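Local structure of mirolysin (Tannerella forsythia, 6R7V) at residues D77-T88 with D272-K280; E102-P110 with I302-P310. The protein cleaves peptide bonds as a zinc-dependent metallopeptidase of the pappalysin family, and is seen here as a latent zymogen held by a cysteine switch. The protein carries 1 engineered substitution. All coordinates share one frame; numbering follows the deposited sequence.

Contact 1. Residues D77-T88 with D272-K280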
loop_
_atom_site.group_PDB
_atom_site.type_symbol
_atom_site.label_atom_id
_atom_site.label_comp_id
_atom_site.label_asym_id
_atom_site.label_seq_id
_atom_site.Cartn_x
_atom_site.Cartn_y
_atom_site.Cartn_z
ATOM N N ASP A 77 11.265 3.538 1.925
ATOM C CA ASP A 77 10.831 3.256 0.552
ATOM C C ASP A 77 10.153 4.430 -0.119
ATOM O O ASP A 77 10.310 4.576 -1.345
ATOM C CB ASP A 77 9.907 2.038 0.574
ATOM C CG ASP A 77 10.609 0.744 1.014
ATOM O OD1 ASP A 77 11.866 0.742 1.105
ATOM O OD2 ASP A 77 9.911 -0.272 1.219
ATOM N N PHE A 78 9.407 5.239 0.632
ATOM C CA PHE A 78 8.705 6.402 0.072
ATOM C C PHE A 78 9.570 7.666 0.015
ATOM O O PHE A 78 9.075 8.739 -0.365
ATOM C CB PHE A 78 7.420 6.653 0.874
ATOM C CG PHE A 78 6.311 5.690 0.535
ATOM C CD1 PHE A 78 6.251 4.428 1.131
ATOM C CD2 PHE A 78 5.357 6.011 -0.428
ATOM C CE1 PHE A 78 5.272 3.502 0.744
ATOM C CE2 PHE A 78 4.344 5.085 -0.777
ATOM C CZ PHE A 78 4.303 3.851 -0.172
ATOM N N ARG A 79 10.868 7.547 0.343
ATOM C CA ARG A 79 11.763 8.711 0.234
ATOM C C ARG A 79 13.051 8.296 -0.494
ATOM O O ARG A 79 14.054 9.031 -0.439
ATOM C CB ARG A 79 12.065 9.273 1.621
ATOM C CG ARG A 79 10.832 9.882 2.302
ATOM C CD ARG A 79 11.204 10.566 3.608
ATOM N NE ARG A 79 11.835 9.672 4.575
ATOM C CZ ARG A 79 12.374 10.096 5.713
ATOM N NH1 ARG A 79 12.378 11.387 6.013
ATOM N NH2 ARG A 79 12.948 9.237 6.543
ATOM N N ARG A 80 13.030 7.137 -1.182
ATOM C CA ARG A 80 14.218 6.551 -1.818
ATOM C C ARG A 80 15.453 6.604 -0.867
ATOM O O ARG A 80 16.578 6.954 -1.265
ATOM C CB ARG A 80 14.516 7.169 -3.189
ATOM C CG ARG A 80 15.449 6.242 -3.993
ATOM C CD ARG A 80 15.277 6.260 -5.507
ATOM N NE ARG A 80 16.168 5.285 -6.143
ATOM C CZ ARG A 80 15.947 3.966 -6.246
ATOM N NH1 ARG A 80 14.842 3.418 -5.735
ATOM N NH2 ARG A 80 16.850 3.178 -6.825
ATOM N N MET A 81 15.227 6.195 0.385
ATOM C CA MET A 81 16.266 6.083 1.386
ATOM C C MET A 81 16.484 4.633 1.773
ATOM O O MET A 81 17.235 4.370 2.721
ATOM C CB MET A 81 15.939 6.944 2.591
ATOM C CG MET A 81 16.041 8.422 2.265
ATOM S SD MET A 81 15.500 9.434 3.639
ATOM C CE MET A 81 16.816 9.171 4.737
ATOM N N ASN A 82 15.893 3.693 1.018
ATOM C CA ASN A 82 16.152 2.254 1.229
ATOM C C ASN A 82 17.590 1.960 0.801
ATOM O O ASN A 82 17.968 2.315 -0.317
ATOM C CB ASN A 82 15.153 1.405 0.404
ATOM C CG ASN A 82 14.937 1.860 -1.027
ATOM O OD1 ASN A 82 14.586 3.036 -1.280
ATOM N ND2 ASN A 82 15.083 0.914 -1.977
ATOM N N ALA A 83 18.384 1.308 1.646
ATOM C CA ALA A 83 19.771 1.014 1.233
ATOM C C ALA A 83 19.831 0.161 -0.028
ATOM O O ALA A 83 20.754 0.343 -0.844
ATOM C CB ALA A 83 20.537 0.337 2.361
ATOM N N ASP A 84 18.837 -0.732 -0.237
ATOM C CA ASP A 84 18.853 -1.564 -1.440
ATOM C C ASP A 84 18.489 -0.785 -2.723
ATOM O O ASP A 84 18.429 -1.414 -3.776
ATOM C CB ASP A 84 18.017 -2.843 -1.302
ATOM C CG ASP A 84 16.536 -2.703 -0.991
ATOM O OD1 ASP A 84 16.016 -1.567 -1.023
ATOM O OD2 ASP A 84 15.891 -3.737 -0.703
ATOM N N GLN A 85 18.360 0.569 -2.669
ATOM C CA GLN A 85 18.203 1.406 -3.886
ATOM C C GLN A 85 19.422 1.184 -4.787
ATOM O O GLN A 85 19.321 1.264 -6.019
ATOM C CB GLN A 85 18.034 2.904 -3.541
ATOM C CG GLN A 85 19.211 3.643 -2.862
ATOM C CD GLN A 85 20.345 3.996 -3.793
ATOM O OE1 GLN A 85 20.138 4.312 -4.959
ATOM N NE2 GLN A 85 21.572 3.912 -3.299
ATOM N N ALA A 86 20.588 0.893 -4.166
ATOM C CA ALA A 86 21.833 0.645 -4.880
ATOM C C ALA A 86 21.698 -0.591 -5.782
ATOM O O ALA A 86 22.380 -0.654 -6.805
ATOM C CB ALA A 86 22.971 0.458 -3.886
ATOM N N ASN A 87 20.763 -1.534 -5.443
ATOM C CA ASN A 87 20.479 -2.762 -6.203
ATOM C C ASN A 87 19.610 -2.508 -7.446
ATOM O O ASN A 87 19.491 -3.412 -8.279
ATOM C CB ASN A 87 19.757 -3.824 -5.355
ATOM C CG ASN A 87 20.485 -4.387 -4.169
ATOM O OD1 ASN A 87 21.663 -4.105 -3.927
ATOM N ND2 ASN A 87 19.775 -5.217 -3.404
ATOM N N THR A 88 18.966 -1.327 -7.558
ATOM C CA THR A 88 18.118 -1.069 -8.738
ATOM C C THR A 88 19.000 -1.148 -9.989
ATOM O O THR A 88 20.031 -0.473 -10.000
ATOM C CB THR A 88 17.435 0.287 -8.663
ATOM O OG1 THR A 88 16.741 0.393 -7.422
ATOM C CG2 THR A 88 16.432 0.505 -9.803
ATOM N N ASP A 272 10.426 -9.589 -0.811
ATOM C CA ASP A 272 10.771 -8.283 -0.286
ATOM C C ASP A 272 12.193 -7.804 -0.568
ATOM O O ASP A 272 12.393 -6.615 -0.859
ATOM C CB ASP A 272 10.627 -8.296 1.221
ATOM C CG ASP A 272 9.222 -8.311 1.783
ATOM O OD1 ASP A 272 8.283 -8.702 1.054
ATOM O OD2 ASP A 272 9.067 -7.964 2.953
ATOM N N ALA A 273 13.188 -8.691 -0.409
ATOM C CA ALA A 273 14.584 -8.303 -0.588
ATOM C C ALA A 273 14.957 -8.067 -2.058
ATOM O O ALA A 273 16.047 -7.540 -2.314
ATOM C CB ALA A 273 15.506 -9.346 0.025
ATOM N N CYS A 274 14.073 -8.428 -2.991
ATOM C CA CYS A 274 14.423 -8.211 -4.385
ATOM C C CYS A 274 13.650 -7.005 -4.974
ATOM O O CYS A 274 13.866 -6.660 -6.129
ATOM C CB CYS A 274 14.247 -9.498 -5.179
ATOM S SG CYS A 274 15.205 -10.875 -4.484
ATOM N N MET A 275 12.864 -6.285 -4.145
ATOM C CA MET A 275 12.214 -5.041 -4.518
ATOM C C MET A 275 13.051 -3.858 -4.103
ATOM O O MET A 275 13.710 -3.892 -3.055
ATOM C CB MET A 275 10.862 -4.900 -3.842
ATOM C CG MET A 275 9.899 -5.937 -4.257
ATOM S SD MET A 275 8.354 -5.755 -3.323
ATOM C CE MET A 275 7.249 -6.558 -4.528
ATOM N N ASN A 276 12.977 -2.761 -4.859
ATOM C CA ASN A 276 13.790 -1.620 -4.453
ATOM C C ASN A 276 13.411 -0.291 -5.133
ATOM O O ASN A 276 14.159 0.675 -4.965
ATOM C CB ASN A 276 15.302 -1.902 -4.667
ATOM C CG ASN A 276 15.558 -2.458 -6.041
ATOM O OD1 ASN A 276 15.218 -1.829 -7.038
ATOM N ND2 ASN A 276 16.121 -3.673 -6.123
ATOM N N LEU A 277 12.244 -0.199 -5.826
ATOM C CA LEU A 277 11.863 1.121 -6.331
ATOM C C LEU A 277 10.400 1.280 -6.601
ATOM O O LEU A 277 9.648 0.313 -6.872
ATOM C CB LEU A 277 12.630 1.548 -7.632
ATOM C CG LEU A 277 12.047 1.037 -8.965
ATOM C CD1 LEU A 277 12.620 1.835 -10.151
ATOM C CD2 LEU A 277 12.337 -0.443 -9.188
ATOM N N PHE A 278 10.004 2.575 -6.528
ATOM C CA PHE A 278 8.847 3.132 -7.200
ATOM C C PHE A 278 9.379 3.917 -8.363
ATOM O O PHE A 278 10.508 4.415 -8.273
ATOM C CB PHE A 278 8.014 4.085 -6.323
ATOM C CG PHE A 278 7.191 3.444 -5.224
ATOM C CD1 PHE A 278 6.101 2.625 -5.528
ATOM C CD2 PHE A 278 7.448 3.744 -3.888
ATOM C CE1 PHE A 278 5.302 2.101 -4.507
ATOM C CE2 PHE A 278 6.659 3.205 -2.871
ATOM C CZ PHE A 278 5.613 2.365 -3.190
ATOM N N THR A 279 8.585 4.121 -9.395
ATOM C CA THR A 279 9.034 5.001 -10.470
ATOM C C THR A 279 8.585 6.448 -10.235
ATOM O O THR A 279 7.677 6.715 -9.427
ATOM C CB THR A 279 8.491 4.563 -11.823
ATOM O OG1 THR A 279 7.075 4.774 -11.884
ATOM C CG2 THR A 279 8.847 3.163 -12.193
ATOM N N LYS A 280 9.147 7.385 -11.013
ATOM C CA LYS A 280 8.676 8.776 -10.954
ATOM C C LYS A 280 7.177 8.869 -11.307
ATOM O O LYS A 280 6.454 9.670 -10.712
ATOM C CB LYS A 280 9.483 9.644 -11.915
ATOM C CG LYS A 280 10.939 9.794 -11.458
ATOM C CD LYS A 280 11.794 10.459 -12.531
ATOM C CE LYS A 280 13.230 10.576 -12.083
ATOM N NZ LYS A 280 14.089 11.103 -13.184
HETATM O O HOH W 1 12.133 4.387 -5.311
HETATM O O HOH W 2 17.340 -5.977 -0.341
HETATM O O HOH W 3 16.648 -5.179 -3.597
HETATM O O HOH W 4 17.123 -5.100 -8.519
#
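Asp77 O meets the edge of the Phe278 ring, near its plane, while its carboxylate is taken up by Thr206 and Arg203 of helix 203-212. Phe78, just past the end of helix 64-77, brings its ring to Phe278 with the planes at 52°, and Phe78 CZ lies 3.6 Å from Phe278 CZ. Both are large apolar groups suited to this buried corner, where Thr206 and Val209 of helix 203-212 and Met286 of helix 280-288 also pack. The chain then turns through a left-handed backbone at Arg80, whose guanidinium gives out bonds from two of its nitrogens. Arg80 NH1 donates to Asn276 O (2.9 Å), in the carbonyl plane, and also to a water that accepts from Phe278 N. Arg80 NH2 reaches Thr88 OG1 at 2.9 Å. These in-plane bonds, with Gln85 CB over one face, fix the group's position and rotation. Asn82 ND2 supplies a second donor to Asn276 O, 3.1 Å away but above the carbonyl plane, and its other hydrogen goes almost straight to Asp84 OD1 at 2.8 Å. An amide NH2, with two hydrogens to give, fits this junction. Arg203 forms a salt bridge with Asp84 OD1. Asp84 OD2 and Met275 O, 3.2 Å apart, are both acceptors and not hydrogen-bonded; OD2 takes a hydrogen bond from a water that also reaches Ala273 O. Asn87 adds water-mediated links to Asn276 ND2. Thr88 OG1 lies 2.7 Å from Asn276 OD1, within hydrogen-bonding distance, though its one proton could go elsewhere. Asn276 can face Asp84, Asn87 and Thr88 together because CG is tucked between its backbone N and carbonyl carbon (chi1 48°). Tied by Cys274 to Cys245, 272-280 leads from strand 269-270 into helix 280-288 of the metzincin-type catalytic domain, with the Met275 side chain about 9 Å from the zinc.

Contact 2. Residues E102-P110 with I302-P310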
loop_
_atom_site.group_PDB
_atom_site.type_symbol
_atom_site.label_atom_id
_atom_site.label_comp_id
_atom_site.label_asym_id
_atom_site.label_seq_id
_atom_site.Cartn_x
_atom_site.Cartn_y
_atom_site.Cartn_z
ATOM N N GLU A 102 6.188 11.130 4.036
ATOM C CA GLU A 102 6.609 10.688 5.370
ATOM C C GLU A 102 5.472 10.065 6.133
ATOM O O GLU A 102 4.338 10.523 6.001
ATOM C CB GLU A 102 7.052 11.900 6.222
ATOM C CG GLU A 102 8.391 12.505 5.949
ATOM C CD GLU A 102 8.610 13.791 6.731
ATOM O OE1 GLU A 102 7.771 14.171 7.580
ATOM O OE2 GLU A 102 9.598 14.466 6.417
ATOM N N PHE A 103 5.793 9.156 7.048
ATOM C CA PHE A 103 4.824 8.457 7.885
ATOM C C PHE A 103 5.232 8.621 9.313
ATOM O O PHE A 103 6.415 8.495 9.634
ATOM C CB PHE A 103 4.774 6.965 7.533
ATOM C CG PHE A 103 4.350 6.685 6.114
ATOM C CD1 PHE A 103 5.270 6.756 5.067
ATOM C CD2 PHE A 103 3.024 6.390 5.812
ATOM C CE1 PHE A 103 4.876 6.504 3.752
ATOM C CE2 PHE A 103 2.622 6.179 4.487
ATOM C CZ PHE A 103 3.559 6.230 3.461
ATOM N N LYS A 104 4.274 8.959 10.183
ATOM C CA LYS A 104 4.589 9.066 11.607
ATOM C C LYS A 104 3.464 8.479 12.395
ATOM O O LYS A 104 2.295 8.769 12.117
ATOM C CB LYS A 104 4.813 10.521 12.065
ATOM C CG LYS A 104 6.045 11.214 11.519
ATOM C CD LYS A 104 6.153 12.640 12.093
ATOM C CE LYS A 104 7.101 13.453 11.262
ATOM N NZ LYS A 104 7.325 14.804 11.829
ATOM N N LEU A 105 3.796 7.730 13.457
ATOM C CA LEU A 105 2.738 7.233 14.306
ATOM C C LEU A 105 2.039 8.400 15.003
ATOM O O LEU A 105 2.697 9.334 15.481
ATOM C CB LEU A 105 3.312 6.290 15.362
ATOM C CG LEU A 105 3.816 4.932 14.832
ATOM C CD1 LEU A 105 4.544 4.162 15.961
ATOM C CD2 LEU A 105 2.632 4.063 14.352
ATOM N N ALA A 106 0.712 8.344 15.056
ATOM C CA ALA A 106 -0.081 9.370 15.716
ATOM C C ALA A 106 0.287 9.510 17.180
ATOM O O ALA A 106 0.635 8.537 17.836
ATOM C CB ALA A 106 -1.560 9.009 15.609
ATOM N N ARG A 107 0.186 10.739 17.698
ATOM C CA ARG A 107 0.447 11.033 19.095
ATOM C C ARG A 107 -0.803 11.576 19.772
ATOM O O ARG A 107 -0.832 11.744 20.992
ATOM C CB ARG A 107 1.637 11.990 19.269
ATOM C CG ARG A 107 2.953 11.397 18.752
ATOM C CD ARG A 107 3.457 10.172 19.513
ATOM N NE ARG A 107 3.477 10.351 20.970
ATOM C CZ ARG A 107 4.470 10.908 21.658
ATOM N NH1 ARG A 107 5.554 11.353 21.034
ATOM N NH2 ARG A 107 4.386 11.024 22.977
ATOM N N ARG A 108 -1.845 11.829 18.974
ATOM C CA ARG A 108 -3.147 12.295 19.495
ATOM C C ARG A 108 -4.231 11.441 18.880
ATOM O O ARG A 108 -4.230 11.270 17.653
ATOM C CB ARG A 108 -3.379 13.776 19.159
ATOM C CG ARG A 108 -2.390 14.684 19.866
ATOM C CD ARG A 108 -2.450 16.070 19.333
ATOM N NE ARG A 108 -1.266 16.833 19.720
ATOM C CZ ARG A 108 -1.160 18.149 19.588
ATOM N NH1 ARG A 108 -2.151 18.852 19.055
ATOM N NH2 ARG A 108 -0.057 18.772 19.978
ATOM N N ASP A 109 -5.115 10.861 19.723
ATOM C CA ASP A 109 -6.155 9.975 19.208
ATOM C C ASP A 109 -7.365 10.827 18.769
ATOM O O ASP A 109 -7.333 12.046 18.949
ATOM C CB ASP A 109 -6.520 8.870 20.231
ATOM C CG ASP A 109 -7.365 9.271 21.424
ATOM O OD1 ASP A 109 -7.880 10.422 21.445
ATOM O OD2 ASP A 109 -7.489 8.444 22.369
ATOM N N PRO A 110 -8.440 10.242 18.218
ATOM C CA PRO A 110 -9.554 11.067 17.735
ATOM C C PRO A 110 -10.294 11.838 18.821
ATOM O O PRO A 110 -11.073 12.722 18.493
ATOM C CB PRO A 110 -10.482 10.036 17.091
ATOM C CG PRO A 110 -9.525 8.948 16.625
ATOM C CD PRO A 110 -8.605 8.834 17.789
ATOM N N ILE A 302 -4.101 18.778 6.533
ATOM C CA ILE A 302 -4.466 19.965 7.321
ATOM C C ILE A 302 -4.050 19.794 8.797
ATOM O O ILE A 302 -3.443 20.698 9.376
ATOM C CB ILE A 302 -5.975 20.312 7.178
ATOM C CG1 ILE A 302 -6.389 20.555 5.687
ATOM C CG2 ILE A 302 -6.363 21.549 8.045
ATOM C CD1 ILE A 302 -5.673 21.666 4.897
ATOM N N TYR A 303 -4.299 18.627 9.362
ATOM C CA TYR A 303 -3.973 18.435 10.763
ATOM C C TYR A 303 -2.850 17.414 10.978
ATOM O O TYR A 303 -2.637 17.017 12.119
ATOM C CB TYR A 303 -5.248 18.017 11.532
ATOM C CG TYR A 303 -6.421 18.927 11.250
ATOM C CD1 TYR A 303 -6.480 20.208 11.792
ATOM C CD2 TYR A 303 -7.432 18.542 10.372
ATOM C CE1 TYR A 303 -7.531 21.074 11.494
ATOM C CE2 TYR A 303 -8.500 19.394 10.078
ATOM C CZ TYR A 303 -8.544 20.661 10.640
ATOM O OH TYR A 303 -9.568 21.529 10.320
ATOM N N ALA A 304 -2.068 17.039 9.923
ATOM C CA ALA A 304 -1.030 16.021 10.118
ATOM C C ALA A 304 0.009 16.383 11.172
ATOM O O ALA A 304 0.368 15.518 11.972
ATOM C CB ALA A 304 -0.326 15.698 8.812
ATOM N N ASN A 305 0.472 17.647 11.201
ATOM C CA ASN A 305 1.480 18.068 12.174
ATOM C C ASN A 305 0.939 17.975 13.586
ATOM O O ASN A 305 1.636 17.457 14.449
ATOM C CB ASN A 305 1.978 19.478 11.899
ATOM C CG ASN A 305 2.934 19.577 10.742
ATOM O OD1 ASN A 305 2.869 20.514 9.942
ATOM N ND2 ASN A 305 3.867 18.635 10.640
ATOM N N GLU A 306 -0.297 18.473 13.815
ATOM C CA GLU A 306 -0.988 18.461 15.105
ATOM C C GLU A 306 -1.111 17.037 15.655
ATOM O O GLU A 306 -0.934 16.790 16.837
ATOM C CB GLU A 306 -2.401 19.056 14.933
ATOM C CG GLU A 306 -2.411 20.544 14.595
ATOM C CD GLU A 306 -2.471 20.934 13.126
ATOM O OE1 GLU A 306 -1.712 20.363 12.308
ATOM O OE2 GLU A 306 -3.271 21.839 12.798
ATOM N N LEU A 307 -1.452 16.102 14.782
ATOM C CA LEU A 307 -1.697 14.735 15.223
ATOM C C LEU A 307 -0.440 13.891 15.421
ATOM O O LEU A 307 -0.552 12.845 16.068
ATOM C CB LEU A 307 -2.631 14.019 14.238
ATOM C CG LEU A 307 -4.030 14.682 14.087
ATOM C CD1 LEU A 307 -4.822 13.979 13.017
ATOM C CD2 LEU A 307 -4.801 14.721 15.419
ATOM N N THR A 308 0.725 14.333 14.927
ATOM C CA THR A 308 1.948 13.537 15.044
ATOM C C THR A 308 2.930 14.138 16.070
ATOM O O THR A 308 4.033 13.625 16.237
ATOM C CB THR A 308 2.585 13.282 13.679
ATOM O OG1 THR A 308 2.756 14.501 12.957
ATOM C CG2 THR A 308 1.754 12.337 12.837
ATOM N N ASN A 309 2.499 15.157 16.828
ATOM C CA ASN A 309 3.329 15.718 17.882
ATOM C C ASN A 309 2.603 15.569 19.233
ATOM O O ASN A 309 1.370 15.590 19.252
ATOM C CB ASN A 309 3.692 17.146 17.550
ATOM C CG ASN A 309 4.725 17.188 16.448
ATOM O OD1 ASN A 309 4.408 17.399 15.281
ATOM N ND2 ASN A 309 5.983 16.950 16.790
ATOM N N PRO A 310 3.325 15.334 20.373
ATOM C CA PRO A 310 2.617 15.145 21.658
ATOM C C PRO A 310 1.896 16.396 22.149
ATOM O O PRO A 310 2.295 17.503 21.815
ATOM C CB PRO A 310 3.734 14.744 22.622
ATOM C CG PRO A 310 4.962 15.350 22.051
ATOM C CD PRO A 310 4.792 15.237 20.564
HETATM O O HOH W 5 5.085 16.191 12.726
#
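Arg107 N donates to Leu307 O over 2.8 Å with an almost linear N-H...O angle of 178°, and this bond is the centre of the tight part of the contact. The last turn of helix 304-307 leaves carbonyls without helical partners of their own, and Leu307 O uses the chance further: Arg108 N makes a weak second bond to it, and Ala106 CA comes within 3.5 Å. Arg108 is long enough to reach past the helix end. Its chain runs extended from CG to NE, carrying Arg108 NE to Asn309 O (3.0 Å) and Arg108 NH2 to Pro310 O (3.2 Å), the latter near the guanidinium plane though above that of the carbonyl. Glu306 O lies over one face of the same group; its angle is too poor for a bond, but the negative end of the carbonyl probably suits the positive charge. On the strand, Lys104 CB packs on Thr308 CG2 at 3.6 Å, the two side chains crossing at about a right angle.

Toward solvent the contact slackens. Arg107, doubly bent at chi2 and chi3, lays its guanidinium face against Pro310 CB, 3.8 Å from NH2, while Arg107 NE bonds to Thr115 O. The Lys104 ammonium is linked to Thr308 by a water that accepts from Lys104 NZ and donates to Thr308 OG1; that hydroxyl also bonds Ala304 O, closing the helix end. Asn305 and Thr308 touch Leu46 of strand 45-55, the parallel neighbour of strand 101-105, so 302-310 packs beside this pair of strands, while helix 64-77 meets Phe103 and Leu105, whose side chains turn away from 302-310.

From the N terminus, the chain passes helix 64-77 into 77-88, then strand 101-105 into 102-110, and only much later comes to 272-280 and 302-310. Contact 1 closes a loop spanning 183 residues between its segments and contact 2 one spanning 191, and because the segments alternate along the chain, the two loops cross rather than nest. Contact 1 joins the loop after helix 64-77 to the loop leading into helix 280-288, near the zinc site; contact 2 ties strand 101-105 of the mixed sheet to the C-terminal helix. Though their centres lie about 26 Å apart, they touch: Phe78 meets Phe103 edge-to-face.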